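Local structure of alkylhalidase CmlS (Streptomyces venezuelae, 3I3L) at residues A[96-101]-A[375-380]. The protein is a flavin-dependent halogenase of chloramphenicol biosynthesis that holds FAD through a covalent flavin-aspartate bond and probably carries out the halogenation step of the pathway. Sequence-based numbering, arbitrary orientation.
Sequences FLWGQD and ASFYTF
Over one face of the Trp98 indole lies CD2 of Phe377, while the rim of the indole meets the backbone carbonyl of Phe377 and CD1 of Tyr378. The Phe377 ring turns its edge to the indole face: its centroid is 6.0 Å from that of the five-membered ring and the planes stand at 72°, a widely spaced T-shaped pair. At the rim the evidence is sharper. Trp98 NE1 donates to Phe377 O at 2.8 Å with an N-H...O angle of 175°, and the oxygen lies in the indole plane, although the donor stands well above the plane of the carbonyl. With CG anti to the backbone N (chi1 -154°), Trp98 is extended toward the helix and carries NE1 to that oxygen. Farther along the benzo edge, Trp98 CZ2 lies 4.1 Å from Tyr378 CD1, the two rings meeting obliquely. Were Trp98 replaced by an alanine, Phe377 O would probably lose its indole donor and a gap would open beside Phe377 and Tyr378. Tyr378 points its hydroxyl beyond this contact to hydrogen bonds with Asp321 and Trp235; its side chain is about 10 Å from that of Asp297, the covalent FAD attachment residue, and about 11 Å from the bound FAD, so the contact does not touch the cofactor. Trp98 follows directly on strand 89-97 and also touches Thr230 of the parallel neighbouring strand 226-231. Its indole thus joins the end of strand 89-97 to the C-terminal part of the long helix 352-382, whose Phe377 packs in turn against helix 430-439.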
# COMPACT_ATOMS: atom_id res chain seq x y z
N PHE A 96 -0.72 -16.27 -5.83
CA PHE A 96 -0.58 -15.80 -7.20
C PHE A 96 -0.34 -16.94 -8.18
O PHE A 96 0.56 -17.77 -7.96
CB PHE A 96 0.58 -14.80 -7.27
CG PHE A 96 0.30 -13.54 -6.55
CD1 PHE A 96 -0.25 -12.45 -7.20
CD2 PHE A 96 0.51 -13.46 -5.20
CE1 PHE A 96 -0.55 -11.30 -6.53
CE2 PHE A 96 0.21 -12.28 -4.50
CZ PHE A 96 -0.31 -11.19 -5.17
N LEU A 97 -1.16 -17.00 -9.24
CA LEU A 97 -0.88 -17.94 -10.34
C LEU A 97 -0.43 -17.09 -11.49
O LEU A 97 -1.26 -16.53 -12.19
CB LEU A 97 -2.10 -18.79 -10.72
CG LEU A 97 -2.81 -19.43 -9.50
CD1 LEU A 97 -3.87 -20.42 -9.96
CD2 LEU A 97 -1.83 -20.09 -8.57
N TRP A 98 0.89 -16.98 -11.64
CA TRP A 98 1.50 -15.82 -12.29
C TRP A 98 2.34 -16.17 -13.51
O TRP A 98 3.50 -16.57 -13.39
CB TRP A 98 2.36 -15.01 -11.27
CG TRP A 98 2.45 -13.57 -11.69
CD1 TRP A 98 3.56 -12.93 -12.14
CD2 TRP A 98 1.39 -12.62 -11.71
NE1 TRP A 98 3.25 -11.62 -12.44
CE2 TRP A 98 1.91 -11.42 -12.22
CE3 TRP A 98 0.03 -12.68 -11.37
CZ2 TRP A 98 1.13 -10.27 -12.39
CZ3 TRP A 98 -0.75 -11.54 -11.56
CH2 TRP A 98 -0.19 -10.35 -12.05
N GLY A 99 1.73 -16.02 -14.68
CA GLY A 99 2.33 -16.53 -15.89
C GLY A 99 1.75 -17.89 -16.20
O GLY A 99 0.94 -18.42 -15.41
N GLN A 100 2.14 -18.46 -17.36
CA GLN A 100 1.59 -19.78 -17.74
C GLN A 100 2.59 -20.85 -17.37
O GLN A 100 3.80 -20.59 -17.39
CB GLN A 100 1.25 -19.83 -19.24
CG GLN A 100 0.10 -18.85 -19.64
CD GLN A 100 -1.22 -19.19 -18.97
OE1 GLN A 100 -1.64 -20.36 -18.96
NE2 GLN A 100 -1.86 -18.20 -18.35
N ASP A 101 2.08 -22.02 -16.97
CA ASP A 101 2.96 -23.12 -16.53
C ASP A 101 4.01 -22.71 -15.52
O ASP A 101 5.20 -23.04 -15.66
CB ASP A 101 3.62 -23.75 -17.75
CG ASP A 101 2.61 -24.49 -18.60
OD1 ASP A 101 2.18 -25.59 -18.12
OD2 ASP A 101 2.22 -23.94 -19.68
N ALA A 375 5.80 -2.97 -11.85
CA ALA A 375 6.35 -3.08 -13.18
C ALA A 375 7.13 -4.40 -13.30
O ALA A 375 7.05 -5.08 -14.32
CB ALA A 375 7.29 -1.85 -13.46
N SER A 376 7.90 -4.74 -12.26
CA SER A 376 8.58 -6.03 -12.17
C SER A 376 7.63 -7.20 -12.29
O SER A 376 7.78 -8.04 -13.17
CB SER A 376 9.34 -6.11 -10.85
OG SER A 376 10.46 -5.28 -10.93
N PHE A 377 6.61 -7.26 -11.44
CA PHE A 377 5.64 -8.34 -11.53
C PHE A 377 4.99 -8.48 -12.89
O PHE A 377 4.93 -9.59 -13.42
CB PHE A 377 4.59 -8.33 -10.42
CG PHE A 377 5.09 -8.86 -9.15
CD1 PHE A 377 5.79 -8.04 -8.26
CD2 PHE A 377 4.89 -10.19 -8.83
CE1 PHE A 377 6.28 -8.55 -7.05
CE2 PHE A 377 5.37 -10.70 -7.63
CZ PHE A 377 6.07 -9.86 -6.74
N TYR A 378 4.50 -7.37 -13.46
CA TYR A 378 3.90 -7.48 -14.79
C TYR A 378 4.94 -8.03 -15.83
O TYR A 378 4.62 -8.88 -16.63
CB TYR A 378 3.28 -6.17 -15.26
CG TYR A 378 1.93 -5.90 -14.67
CD1 TYR A 378 0.95 -6.85 -14.70
CD2 TYR A 378 1.64 -4.70 -14.07
CE1 TYR A 378 -0.31 -6.62 -14.17
CE2 TYR A 378 0.34 -4.45 -13.52
CZ TYR A 378 -0.59 -5.43 -13.57
OH TYR A 378 -1.87 -5.24 -13.04
N THR A 379 6.17 -7.51 -15.80
CA THR A 379 7.20 -8.00 -16.69
C THR A 379 7.43 -9.54 -16.58
O THR A 379 7.63 -10.20 -17.61
CB THR A 379 8.51 -7.22 -16.51
OG1 THR A 379 8.20 -5.85 -16.69
CG2 THR A 379 9.56 -7.63 -17.58
N PHE A 380 7.40 -10.09 -15.37
CA PHE A 380 7.61 -11.53 -15.18
C PHE A 380 6.52 -12.33 -15.81
O PHE A 380 6.79 -13.38 -16.44
CB PHE A 380 7.69 -11.95 -13.69
CG PHE A 380 8.83 -11.33 -12.97
CD1 PHE A 380 10.02 -11.06 -13.66
CD2 PHE A 380 8.73 -11.01 -11.62
CE1 PHE A 380 11.10 -10.46 -12.99
CE2 PHE A 380 9.82 -10.43 -10.94
CZ PHE A 380 10.99 -10.16 -11.63